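Local coordinates for protein putative phosphosugar isomerases (Salmonella typhimurium LT2, PDB 3FKJ) that is a putative phosphosugar isomerase of the SIS type that probably binds and interconverts phosphorylated sugars, at residues P57-L62 against L69-I74; Q38-V43 against L164-Q169; R279-I284 against G289-I294; A243-G248 against H252-I257. All coordinates share one frame; numbering follows the deposited sequence.

Contact 1: residues P57-L62 against L69-I74; sequences PGKYFL and LAVGYI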
loop_
_atom_site.group_PDB
_atom_site.type_symbol
_atom_site.label_atom_id
_atom_site.label_comp_id
_atom_site.label_asym_id
_atom_site.label_seq_id
_atom_site.Cartn_x
_atom_site.Cartn_y
_atom_site.Cartn_z
ATOM N N PRO A 57 1.058 -3.198 11.959
ATOM C CA PRO A 57 0.228 -3.170 13.156
ATOM C C PRO A 57 0.087 -1.820 13.835
ATOM O O PRO A 57 -1.019 -1.474 14.251
ATOM C CB PRO A 57 0.872 -4.220 14.069
ATOM C CG PRO A 57 1.552 -5.168 13.083
ATOM C CD PRO A 57 2.108 -4.229 12.053
ATOM N N GLY A 58 1.191 -1.098 13.984
ATOM C CA GLY A 58 1.152 0.248 14.496
ATOM C C GLY A 58 0.494 1.252 13.561
ATOM O O GLY A 58 -0.280 2.128 14.018
ATOM N N LYS A 59 0.810 1.157 12.272
ATOM C CA LYS A 59 0.191 2.027 11.271
ATOM C C LYS A 59 -1.329 1.905 11.359
ATOM O O LYS A 59 -2.044 2.915 11.509
ATOM C CB LYS A 59 0.699 1.691 9.849
ATOM C CG LYS A 59 0.136 2.593 8.717
ATOM C CD LYS A 59 -0.329 1.813 7.513
ATOM C CE LYS A 59 -0.671 2.697 6.297
ATOM N NZ LYS A 59 -1.633 3.831 6.509
ATOM N N TYR A 60 -1.820 0.670 11.324
ATOM C CA TYR A 60 -3.261 0.407 11.357
ATOM C C TYR A 60 -3.921 0.928 12.651
ATOM O O TYR A 60 -4.995 1.558 12.611
ATOM C CB TYR A 60 -3.553 -1.100 11.092
ATOM C CG TYR A 60 -5.031 -1.452 11.100
ATOM C CD1 TYR A 60 -5.863 -1.049 10.061
ATOM C CD2 TYR A 60 -5.606 -2.142 12.154
ATOM C CE1 TYR A 60 -7.217 -1.322 10.062
ATOM C CE2 TYR A 60 -7.009 -2.419 12.166
ATOM C CZ TYR A 60 -7.782 -2.030 11.103
ATOM O OH TYR A 60 -9.138 -2.298 11.084
ATOM N N PHE A 61 -3.277 0.690 13.790
ATOM C CA PHE A 61 -3.778 1.184 15.071
ATOM C C PHE A 61 -3.954 2.708 15.082
ATOM O O PHE A 61 -5.003 3.247 15.502
ATOM C CB PHE A 61 -2.836 0.740 16.215
ATOM C CG PHE A 61 -3.231 1.243 17.580
ATOM C CD1 PHE A 61 -4.198 0.588 18.323
ATOM C CD2 PHE A 61 -2.606 2.352 18.132
ATOM C CE1 PHE A 61 -4.561 1.039 19.593
ATOM C CE2 PHE A 61 -2.946 2.818 19.419
ATOM C CZ PHE A 61 -3.931 2.158 20.150
ATOM N N LEU A 62 -2.944 3.412 14.596
ATOM C CA LEU A 62 -2.990 4.865 14.594
ATOM C C LEU A 62 -3.995 5.355 13.583
ATOM O O LEU A 62 -4.731 6.273 13.866
ATOM C CB LEU A 62 -1.606 5.472 14.337
ATOM C CG LEU A 62 -0.539 5.184 15.408
ATOM C CD1 LEU A 62 0.873 5.649 14.869
ATOM C CD2 LEU A 62 -0.881 5.894 16.737
ATOM N N LEU A 69 -2.853 12.907 14.666
ATOM C CA LEU A 69 -1.634 12.501 13.999
ATOM C C LEU A 69 -1.781 12.292 12.512
ATOM O O LEU A 69 -2.770 11.721 12.048
ATOM C CB LEU A 69 -1.210 11.181 14.615
ATOM C CG LEU A 69 0.231 10.864 14.838
ATOM C CD1 LEU A 69 0.741 11.844 15.870
ATOM C CD2 LEU A 69 0.313 9.420 15.330
ATOM N N ALA A 70 -0.778 12.734 11.764
ATOM C CA ALA A 70 -0.620 12.356 10.370
ATOM C C ALA A 70 0.401 11.207 10.371
ATOM O O ALA A 70 1.481 11.344 10.957
ATOM C CB ALA A 70 -0.138 13.529 9.554
ATOM N N VAL A 71 0.019 10.068 9.755
ATOM C CA VAL A 71 0.805 8.837 9.776
ATOM C C VAL A 71 1.212 8.404 8.359
ATOM O O VAL A 71 0.346 8.216 7.485
ATOM C CB VAL A 71 0.052 7.707 10.523
ATOM C CG1 VAL A 71 0.863 6.424 10.528
ATOM C CG2 VAL A 71 -0.239 8.168 11.964
ATOM N N GLY A 72 2.525 8.293 8.150
ATOM C CA GLY A 72 3.129 7.891 6.894
ATOM C C GLY A 72 3.728 6.513 6.980
ATOM O O GLY A 72 4.039 6.033 8.075
ATOM N N TYR A 73 3.901 5.885 5.816
ATOM C CA TYR A 73 4.332 4.491 5.706
ATOM C C TYR A 73 4.974 4.296 4.362
ATOM O O TYR A 73 4.306 4.292 3.327
ATOM C CB TYR A 73 3.110 3.618 5.882
ATOM C CG TYR A 73 3.272 2.125 5.730
ATOM C CD1 TYR A 73 3.571 1.321 6.833
ATOM C CD2 TYR A 73 3.005 1.506 4.524
ATOM C CE1 TYR A 73 3.660 -0.043 6.710
ATOM C CE2 TYR A 73 3.114 0.138 4.392
ATOM C CZ TYR A 73 3.416 -0.623 5.498
ATOM O OH TYR A 73 3.500 -1.962 5.372
ATOM N N ILE A 74 6.294 4.240 4.339
ATOM C CA ILE A 74 7.002 4.463 3.079
ATOM C C ILE A 74 8.299 3.642 2.969
ATOM O O ILE A 74 9.033 3.468 3.928
ATOM C CB ILE A 74 7.263 5.988 2.863
ATOM C CG1 ILE A 74 7.928 6.277 1.509
ATOM C CG2 ILE A 74 8.128 6.518 3.960
ATOM C CD1 ILE A 74 7.007 6.060 0.312
#
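Lys59 reaches from its helix across to Tyr73 of the neighbouring strand, a worked example of a long cationic side chain spending its methylenes on an aromatic ring. CG stands anti to the backbone N (chi1 -178°), which launches the chain toward the strand. CB comes within 4.2 Å of Tyr73 CD1, and CG stays near the same carbon, Tyr73 CD1, while touching Val71 CG1. After a bend at chi2 (-134°), CD lies over one face, 4.3 Å from the ring centroid and displaced toward the rim, making a CH-pi contact. CE passes on to the root of the ring, 3.9 Å from Tyr73 CB. A second bend, at chi4, then turns NZ back to its own helix, where it forms a salt bridge with Asp63.

One turn further along, Leu62 continues the seam in purely apolar form. Its CB meets Val71 CG2 at 3.8 Å, the two side chains crossing at about a right angle, and its CD1 meets Leu69 CD2, also at 3.8 Å. Helix and strand run nearly antiparallel, at 153°. Such packing is characteristic of a beta-alpha-beta crossover, here joining parallel strands 42-47 and 70-75 of the SIS domain sheet.

Contact 2: residues Q38-V43 against L164-Q169; sequences QNIERV and LEILAQ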
loop_
_atom_site.group_PDB
_atom_site.type_symbol
_atom_site.label_atom_id
_atom_site.label_comp_id
_atom_site.label_asym_id
_atom_site.label_seq_id
_atom_site.Cartn_x
_atom_site.Cartn_y
_atom_site.Cartn_z
ATOM N N GLN A 38 10.036 17.870 21.844
ATOM C CA GLN A 38 9.296 18.360 20.690
ATOM C C GLN A 38 7.844 17.918 20.774
ATOM O O GLN A 38 7.458 17.185 21.668
ATOM C CB GLN A 38 9.901 17.788 19.399
ATOM C CG GLN A 38 9.861 16.269 19.345
ATOM C CD GLN A 38 10.275 15.704 18.004
ATOM O OE1 GLN A 38 11.464 15.696 17.648
ATOM N NE2 GLN A 38 9.304 15.204 17.264
ATOM N N ASN A 39 7.047 18.352 19.810
ATOM C CA ASN A 39 5.726 17.767 19.591
ATOM C C ASN A 39 5.858 16.525 18.731
ATOM O O ASN A 39 6.832 16.392 17.995
ATOM C CB ASN A 39 4.806 18.749 18.858
ATOM C CG ASN A 39 4.731 20.084 19.533
ATOM O OD1 ASN A 39 4.819 20.178 20.759
ATOM N ND2 ASN A 39 4.574 21.138 18.737
ATOM N N ILE A 40 4.882 15.624 18.836
ATOM C CA ILE A 40 4.727 14.553 17.872
ATOM C C ILE A 40 3.491 14.828 17.070
ATOM O O ILE A 40 2.393 14.415 17.436
ATOM C CB ILE A 40 4.690 13.122 18.485
ATOM C CG1 ILE A 40 5.950 12.845 19.326
ATOM C CG2 ILE A 40 4.597 12.065 17.339
ATOM C CD1 ILE A 40 5.941 11.503 20.075
ATOM N N GLU A 41 3.677 15.503 15.935
ATOM C CA GLU A 41 2.564 15.863 15.049
ATOM C C GLU A 41 2.391 14.894 13.884
ATOM O O GLU A 41 1.290 14.760 13.340
ATOM C CB GLU A 41 2.769 17.280 14.516
ATOM C CG GLU A 41 2.547 18.348 15.565
ATOM C CD GLU A 41 3.122 19.687 15.160
ATOM O OE1 GLU A 41 3.106 20.035 13.967
ATOM O OE2 GLU A 41 3.633 20.377 16.040
ATOM N N ARG A 42 3.496 14.262 13.479
ATOM C CA ARG A 42 3.531 13.330 12.356
ATOM C C ARG A 42 4.468 12.197 12.706
ATOM O O ARG A 42 5.500 12.413 13.347
ATOM C CB ARG A 42 4.025 14.009 11.090
ATOM C CG ARG A 42 3.313 15.289 10.750
ATOM C CD ARG A 42 3.716 15.756 9.373
ATOM N NE ARG A 42 3.137 14.911 8.316
ATOM C CZ ARG A 42 2.073 15.225 7.559
ATOM N NH1 ARG A 42 1.439 16.383 7.712
ATOM N NH2 ARG A 42 1.654 14.367 6.629
ATOM N N VAL A 43 4.082 10.988 12.303
ATOM C CA VAL A 43 4.933 9.804 12.346
ATOM C C VAL A 43 5.108 9.283 10.916
ATOM O O VAL A 43 4.147 9.313 10.111
ATOM C CB VAL A 43 4.281 8.689 13.232
ATOM C CG1 VAL A 43 5.198 7.494 13.367
ATOM C CG2 VAL A 43 3.962 9.253 14.590
ATOM N N LEU A 164 0.942 2.530 20.415
ATOM C CA LEU A 164 0.189 2.662 21.663
ATOM C C LEU A 164 0.671 3.871 22.475
ATOM O O LEU A 164 -0.134 4.682 22.933
ATOM C CB LEU A 164 0.346 1.402 22.531
ATOM C CG LEU A 164 -0.204 1.442 23.961
ATOM C CD1 LEU A 164 -1.725 1.452 23.895
ATOM C CD2 LEU A 164 0.365 0.256 24.815
ATOM N N GLU A 165 1.987 3.964 22.645
ATOM C CA GLU A 165 2.602 5.041 23.422
ATOM C C GLU A 165 2.520 6.415 22.795
ATOM O O GLU A 165 2.275 7.397 23.498
ATOM C CB GLU A 165 4.057 4.687 23.760
ATOM C CG GLU A 165 4.166 3.544 24.751
ATOM C CD GLU A 165 3.562 3.876 26.114
ATOM O OE1 GLU A 165 3.554 5.063 26.540
ATOM O OE2 GLU A 165 3.102 2.929 26.771
ATOM N N ILE A 166 2.658 6.489 21.473
ATOM C CA ILE A 166 2.467 7.762 20.772
ATOM C C ILE A 166 1.051 8.285 21.001
ATOM O O ILE A 166 0.873 9.439 21.312
ATOM C CB ILE A 166 2.839 7.696 19.285
ATOM C CG1 ILE A 166 4.353 7.448 19.140
ATOM C CG2 ILE A 166 2.413 9.011 18.569
ATOM C CD1 ILE A 166 4.780 6.924 17.758
ATOM N N LEU A 167 0.061 7.411 20.882
ATOM C CA LEU A 167 -1.311 7.785 21.013
ATOM C C LEU A 167 -1.606 8.133 22.435
ATOM O O LEU A 167 -2.196 9.170 22.703
ATOM C CB LEU A 167 -2.257 6.640 20.556
ATOM C CG LEU A 167 -3.778 6.875 20.736
ATOM C CD1 LEU A 167 -4.354 7.897 19.791
ATOM C CD2 LEU A 167 -4.555 5.545 20.668
ATOM N N ALA A 168 -1.229 7.256 23.358
ATOM C CA ALA A 168 -1.530 7.459 24.759
ATOM C C ALA A 168 -0.919 8.762 25.286
ATOM O O ALA A 168 -1.572 9.471 26.042
ATOM C CB ALA A 168 -1.042 6.239 25.646
ATOM N N GLN A 169 0.322 9.068 24.909
ATOM C CA GLN A 169 1.027 10.209 25.517
ATOM C C GLN A 169 0.744 11.537 24.788
ATOM O O GLN A 169 1.199 12.582 25.220
ATOM C CB GLN A 169 2.539 9.938 25.567
ATOM C CG GLN A 169 2.947 8.830 26.545
ATOM C CD GLN A 169 4.441 8.626 26.626
ATOM O OE1 GLN A 169 5.205 9.584 26.714
ATOM N NE2 GLN A 169 4.868 7.375 26.603
#
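Ile166 drives a two-pronged wedge between Ile40 and Val43, and the two prongs meet their partners in different ways. Its CG2 branch faces Ile40 CG2 at 4.0 Å, with the two isoleucine side chains crossing at about a right angle, methyl against methyl. The longer branch does otherwise: CD1 and Val43 CG2 approach tip to tip, again at 4.0 Å. The division follows from the first torsion of Ile166 (chi1 -66°), which sets CG1 anti to the carbonyl carbon and CG2 anti to the backbone N; the extended second torsion then carries CD1 out toward Val43. All three residues are buried, and a single helix residue thus bridges the loop leading into the strand and the strand itself.

Within the helix, a polar bond accompanies this small apolar core. Gln169 NE2 donates to Glu165 OE1 at 2.7 Å; the oxygen lies in the amide plane of Gln169 and is approached on its anti side, somewhat out of the carboxylate plane. Arg28 O of helix 22-35 is a second partner of the same Gln169 nitrogen.

Around the contact, helix 22-35 packs on Ile166 through Ile31, while strand 91-97 supplies Val92 against Ile40 and Ile94 against Val43. Leu167 turns instead to helix 56-65, touching Phe61 and Leu62. Helix 155-170 therefore lies over the sheet between two other helices, with Ile166 settling onto the start of strand 42-47.

Contact 3: residues R279-I284 against G289-I294; sequences RAIRFI and GKLQLI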
loop_
_atom_site.group_PDB
_atom_site.type_symbol
_atom_site.label_atom_id
_atom_site.label_comp_id
_atom_site.label_asym_id
_atom_site.label_seq_id
_atom_site.Cartn_x
_atom_site.Cartn_y
_atom_site.Cartn_z
ATOM N N ARG A 279 -17.025 -12.038 2.806
ATOM C CA ARG A 279 -17.478 -11.806 1.430
ATOM C C ARG A 279 -16.589 -12.517 0.380
ATOM O O ARG A 279 -17.094 -13.129 -0.581
ATOM C CB ARG A 279 -17.557 -10.305 1.145
ATOM C CG ARG A 279 -18.294 -9.983 -0.116
ATOM C CD ARG A 279 -18.038 -8.591 -0.530
ATOM N NE ARG A 279 -18.719 -8.286 -1.775
ATOM C CZ ARG A 279 -18.626 -7.123 -2.416
ATOM N NH1 ARG A 279 -17.926 -6.129 -1.927
ATOM N NH2 ARG A 279 -19.282 -6.939 -3.547
ATOM N N ALA A 280 -15.278 -12.433 0.596
ATOM C CA ALA A 280 -14.293 -13.080 -0.259
ATOM C C ALA A 280 -14.382 -14.608 -0.163
ATOM O O ALA A 280 -14.292 -15.294 -1.174
ATOM C CB ALA A 280 -12.872 -12.598 0.084
ATOM N N ILE A 281 -14.554 -15.126 1.049
ATOM C CA ILE A 281 -14.612 -16.558 1.298
ATOM C C ILE A 281 -15.788 -17.176 0.536
ATOM O O ILE A 281 -15.609 -18.139 -0.178
ATOM C CB ILE A 281 -14.744 -16.869 2.813
ATOM C CG1 ILE A 281 -13.490 -16.424 3.569
ATOM C CG2 ILE A 281 -14.987 -18.362 3.078
ATOM C CD1 ILE A 281 -13.752 -16.297 5.084
ATOM N N ARG A 282 -16.971 -16.590 0.667
ATOM C CA ARG A 282 -18.150 -17.066 -0.028
ATOM C C ARG A 282 -17.926 -17.149 -1.524
ATOM O O ARG A 282 -18.297 -18.142 -2.153
ATOM C CB ARG A 282 -19.360 -16.174 0.265
ATOM C CG ARG A 282 -19.779 -16.185 1.733
ATOM C CD ARG A 282 -21.152 -15.550 1.941
ATOM N NE ARG A 282 -21.186 -14.140 1.518
ATOM C CZ ARG A 282 -20.951 -13.088 2.306
ATOM N NH1 ARG A 282 -20.667 -13.245 3.597
ATOM N NH2 ARG A 282 -21.015 -11.860 1.798
ATOM N N PHE A 283 -17.323 -16.110 -2.091
ATOM C CA PHE A 283 -17.082 -16.061 -3.522
ATOM C C PHE A 283 -16.011 -17.083 -3.957
ATOM O O PHE A 283 -16.227 -17.844 -4.912
ATOM C CB PHE A 283 -16.652 -14.655 -3.962
ATOM C CG PHE A 283 -16.412 -14.551 -5.446
ATOM C CD1 PHE A 283 -17.418 -14.106 -6.294
ATOM C CD2 PHE A 283 -15.199 -14.940 -6.002
ATOM C CE1 PHE A 283 -17.211 -14.032 -7.657
ATOM C CE2 PHE A 283 -14.999 -14.869 -7.368
ATOM C CZ PHE A 283 -15.978 -14.388 -8.181
ATOM N N ILE A 284 -14.860 -17.077 -3.287
ATOM C CA ILE A 284 -13.779 -18.040 -3.594
ATOM C C ILE A 284 -14.291 -19.502 -3.527
ATOM O O ILE A 284 -13.905 -20.336 -4.340
ATOM C CB ILE A 284 -12.562 -17.887 -2.656
ATOM C CG1 ILE A 284 -11.943 -16.470 -2.727
ATOM C CG2 ILE A 284 -11.492 -18.916 -2.996
ATOM C CD1 ILE A 284 -11.070 -16.164 -1.546
ATOM N N GLY A 289 -12.186 -21.904 -5.861
ATOM C CA GLY A 289 -10.809 -21.577 -5.671
ATOM C C GLY A 289 -10.188 -22.514 -4.658
ATOM O O GLY A 289 -10.887 -23.108 -3.838
ATOM N N LYS A 290 -8.864 -22.638 -4.731
ATOM C CA LYS A 290 -8.085 -23.392 -3.766
ATOM C C LYS A 290 -7.778 -22.503 -2.599
ATOM O O LYS A 290 -6.813 -21.744 -2.633
ATOM C CB LYS A 290 -6.778 -23.893 -4.380
ATOM C CG LYS A 290 -6.041 -24.884 -3.495
ATOM C CD LYS A 290 -4.759 -25.338 -4.145
ATOM C CE LYS A 290 -4.136 -26.495 -3.428
ATOM N NZ LYS A 290 -3.257 -27.237 -4.337
ATOM N N LEU A 291 -8.599 -22.606 -1.560
ATOM C CA LEU A 291 -8.537 -21.659 -0.448
ATOM C C LEU A 291 -7.896 -22.296 0.779
ATOM O O LEU A 291 -8.320 -23.335 1.215
ATOM C CB LEU A 291 -9.942 -21.118 -0.134
ATOM C CG LEU A 291 -10.116 -20.209 1.100
ATOM C CD1 LEU A 291 -9.182 -18.982 1.065
ATOM C CD2 LEU A 291 -11.593 -19.808 1.252
ATOM N N GLN A 292 -6.841 -21.674 1.301
ATOM C CA GLN A 292 -6.338 -21.946 2.647
ATOM C C GLN A 292 -6.798 -20.774 3.490
ATOM O O GLN A 292 -6.377 -19.620 3.265
ATOM C CB GLN A 292 -4.813 -22.016 2.680
ATOM C CG GLN A 292 -4.208 -22.110 4.103
ATOM C CD GLN A 292 -4.546 -23.437 4.776
ATOM O OE1 GLN A 292 -4.661 -24.450 4.111
ATOM N NE2 GLN A 292 -4.726 -23.421 6.093
ATOM N N LEU A 293 -7.696 -21.055 4.421
ATOM C CA LEU A 293 -8.157 -20.059 5.361
ATOM C C LEU A 293 -7.326 -20.142 6.636
ATOM O O LEU A 293 -7.157 -21.209 7.193
ATOM C CB LEU A 293 -9.637 -20.284 5.664
ATOM C CG LEU A 293 -10.350 -19.243 6.536
ATOM C CD1 LEU A 293 -10.196 -17.812 6.015
ATOM C CD2 LEU A 293 -11.805 -19.640 6.639
ATOM N N ILE A 294 -6.787 -19.016 7.082
ATOM C CA ILE A 294 -6.179 -18.928 8.414
ATOM C C ILE A 294 -6.913 -17.831 9.174
ATOM O O ILE A 294 -6.782 -16.656 8.857
ATOM C CB ILE A 294 -4.669 -18.644 8.324
ATOM C CG1 ILE A 294 -3.992 -19.742 7.456
ATOM C CG2 ILE A 294 -4.075 -18.583 9.726
ATOM C CD1 ILE A 294 -2.528 -19.530 7.161
#
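The flat peptide groups of Ile284 and Gly289 meet at the turn between helix and strand, where Gly289 N donates to Ile284 O at 2.8 Å, the nitrogen lying nearly in line with the carbonyl bond (160°). A second flat group lies within the helix: the Arg282 guanidinium has Arg279 CA over one face, 3.5 Å above its plane and toward its rim.

Beyond the turn the seam is aliphatic, and the two segments draw apart beyond the bond. Ile284 CG2, anti to its own backbone N, drops between Gly289 CA, 3.8 Å away, and Leu291 CB. The methyl packs directly on the bare Gly289 CA. One turn earlier in the helix, Ile281 splits its contacts: CG2 lies 4.1 Å from Leu291 CD2, while CD1 reaches Leu293 CD1 at 4.0 Å. Every one of these isoleucine-leucine pairs crosses at about a right angle, a compact interlocking of branched side chains.

Ile281 and Leu293 also share Leu266 and Gln268 of strand 263-268 as neighbours. The whole is the second half of a beta-alpha-beta unit, strand 263-268, helix 274-286 and strand 290-295, as expected in an alpha/beta fold built on a parallel sheet.

Contact 4: residues A243-G248 against H252-I257; sequences ASIHSG and HGPFEI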
loop_
_atom_site.group_PDB
_atom_site.type_symbol
_atom_site.label_atom_id
_atom_site.label_comp_id
_atom_site.label_asym_id
_atom_site.label_seq_id
_atom_site.Cartn_x
_atom_site.Cartn_y
_atom_site.Cartn_z
ATOM N N ALA A 243 0.969 -12.333 -5.509
ATOM C CA ALA A 243 0.480 -10.981 -5.276
ATOM C C ALA A 243 -0.327 -11.003 -4.004
ATOM O O ALA A 243 -0.859 -12.039 -3.629
ATOM C CB ALA A 243 -0.443 -10.495 -6.458
ATOM N N SER A 244 -0.394 -9.844 -3.354
ATOM C CA SER A 244 -1.323 -9.578 -2.274
ATOM C C SER A 244 -2.465 -8.731 -2.819
ATOM O O SER A 244 -2.266 -7.846 -3.678
ATOM C CB SER A 244 -0.625 -8.935 -1.076
ATOM O OG SER A 244 -0.026 -7.736 -1.468
ATOM N N ILE A 245 -3.663 -9.104 -2.395
ATOM C CA ILE A 245 -4.933 -8.495 -2.742
ATOM C C ILE A 245 -5.650 -8.187 -1.420
ATOM O O ILE A 245 -5.890 -9.098 -0.593
ATOM C CB ILE A 245 -5.857 -9.448 -3.535
ATOM C CG1 ILE A 245 -5.140 -10.006 -4.752
ATOM C CG2 ILE A 245 -7.176 -8.722 -3.940
ATOM C CD1 ILE A 245 -5.904 -11.132 -5.407
ATOM N N HIS A 246 -6.000 -6.925 -1.222
ATOM C CA HIS A 246 -6.852 -6.550 -0.119
ATOM C C HIS A 246 -8.252 -7.167 -0.364
ATOM O O HIS A 246 -8.796 -7.121 -1.506
ATOM C CB HIS A 246 -6.881 -5.031 0.032
ATOM C CG HIS A 246 -7.552 -4.561 1.279
ATOM N ND1 HIS A 246 -8.913 -4.664 1.471
ATOM C CD2 HIS A 246 -7.052 -3.991 2.401
ATOM C CE1 HIS A 246 -9.221 -4.188 2.663
ATOM N NE2 HIS A 246 -8.111 -3.785 3.251
ATOM N N SER A 247 -8.811 -7.777 0.689
ATOM C CA SER A 247 -10.099 -8.451 0.595
ATOM C C SER A 247 -11.181 -7.567 -0.048
ATOM O O SER A 247 -12.027 -8.069 -0.824
ATOM C CB SER A 247 -10.567 -8.862 1.967
ATOM O OG SER A 247 -9.730 -9.798 2.568
ATOM N N GLY A 248 -11.149 -6.267 0.284
ATOM C CA GLY A 248 -12.078 -5.274 -0.209
ATOM C C GLY A 248 -11.852 -5.030 -1.695
ATOM O O GLY A 248 -12.809 -5.004 -2.482
ATOM N N HIS A 252 -13.006 -5.793 -7.243
ATOM C CA HIS A 252 -12.913 -4.634 -8.168
ATOM C C HIS A 252 -11.782 -4.776 -9.201
ATOM O O HIS A 252 -11.247 -3.800 -9.716
ATOM C CB HIS A 252 -12.842 -3.364 -7.325
ATOM C CG HIS A 252 -14.060 -3.203 -6.484
ATOM N ND1 HIS A 252 -15.291 -2.870 -7.029
ATOM C CD2 HIS A 252 -14.277 -3.453 -5.171
ATOM C CE1 HIS A 252 -16.201 -2.873 -6.071
ATOM N NE2 HIS A 252 -15.612 -3.222 -4.934
ATOM N N GLY A 253 -11.486 -6.024 -9.547
ATOM C CA GLY A 253 -10.620 -6.341 -10.655
ATOM C C GLY A 253 -10.020 -7.721 -10.482
ATOM O O GLY A 253 -10.268 -8.623 -11.281
ATOM N N PRO A 254 -9.219 -7.892 -9.430
ATOM C CA PRO A 254 -8.513 -9.137 -9.190
ATOM C C PRO A 254 -9.308 -10.425 -9.285
ATOM O O PRO A 254 -8.820 -11.397 -9.850
ATOM C CB PRO A 254 -7.965 -8.932 -7.780
ATOM C CG PRO A 254 -7.720 -7.462 -7.725
ATOM C CD PRO A 254 -8.894 -6.879 -8.406
ATOM N N PHE A 255 -10.510 -10.450 -8.728
ATOM C CA PHE A 255 -11.310 -11.681 -8.661
ATOM C C PHE A 255 -11.598 -12.320 -10.031
ATOM O O PHE A 255 -11.884 -13.510 -10.095
ATOM C CB PHE A 255 -12.604 -11.472 -7.836
ATOM C CG PHE A 255 -13.719 -10.703 -8.558
ATOM C CD1 PHE A 255 -13.452 -9.608 -9.384
ATOM C CD2 PHE A 255 -15.042 -11.054 -8.337
ATOM C CE1 PHE A 255 -14.470 -8.926 -10.010
ATOM C CE2 PHE A 255 -16.073 -10.363 -8.954
ATOM C CZ PHE A 255 -15.782 -9.299 -9.803
ATOM N N GLU A 256 -11.479 -11.541 -11.109
ATOM C CA GLU A 256 -11.643 -12.056 -12.462
ATOM C C GLU A 256 -10.638 -13.150 -12.789
ATOM O O GLU A 256 -10.864 -13.937 -13.724
ATOM C CB GLU A 256 -11.543 -10.913 -13.491
ATOM C CG GLU A 256 -12.807 -10.096 -13.633
ATOM C CD GLU A 256 -13.897 -10.863 -14.339
ATOM O OE1 GLU A 256 -13.575 -11.581 -15.322
ATOM O OE2 GLU A 256 -15.069 -10.733 -13.937
ATOM N N ILE A 257 -9.540 -13.212 -12.031
ATOM C CA ILE A 257 -8.539 -14.276 -12.215
ATOM C C ILE A 257 -9.017 -15.657 -11.712
ATOM O O ILE A 257 -8.502 -16.701 -12.121
ATOM C CB ILE A 257 -7.199 -13.902 -11.498
ATOM C CG1 ILE A 257 -5.986 -14.614 -12.158
ATOM C CG2 ILE A 257 -7.306 -14.181 -9.965
ATOM C CD1 ILE A 257 -5.791 -14.333 -13.716
#
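Gly248, which faces His252 across the contact, is held by its N-H, donated to His246 ND1 at 3.0 Å and lying close to the plane of that imidazole (N-H...N 152°). This bond closes a short local loop of the chain. The carbonyl oxygen of Gly248 in turn lies at the edge of the His252 ring, in its plane, with His252 CD2 3.4 Å away; the approach is to a ring carbon. One nitrogen of that ring, NE2, is hydrogen-bonded to Glu104 of the second subunit, which ties the imidazole to the other subunit.

The other part of the contact is apolar. Ile245 presents two methyls to one proline ring: CD1 lies 3.8 Å from Pro254 CB, and Ile245 CG2 lies 3.9 Å from Pro254 CB and also near Pro254 CG. The two side chains point opposite ways as they pass, bringing the isoleucine branches alongside the ring. Pro254 opens a 3-10 segment, where Ile257 N bonds back to Pro254 O.

Ile245 also touches Tyr215 of strand 213-218, which meets Ile257 as well. The returning loop thus folds back on strand 241-246, an outermost strand of its sheet within this chain, before strand 263-268 begins.

The four contacts fall into two pairs, one on each of the chain's parallel sheets. Contacts 1 and 2 have centres 11 Å apart and are stitched through adjacent strands, Gly72 N lying 2.7 Å from Val43 O in a probable hydrogen bond. Contacts 3 and 4 are 12 Å apart between centres and touch where Phe283 CZ meets Phe255 CD2 at 3.5 Å. Between the pairs, centres lie from about 23 Å apart (contacts 1 and 4, nearest atoms about 7 Å) to about 38 Å (contacts 2 and 3). Contacts 3 and 4 also converge on the second subunit, since Arg279 and His252 both bind Glu104 of that chain, while Phe283 and Glu256 both meet its Tyr341.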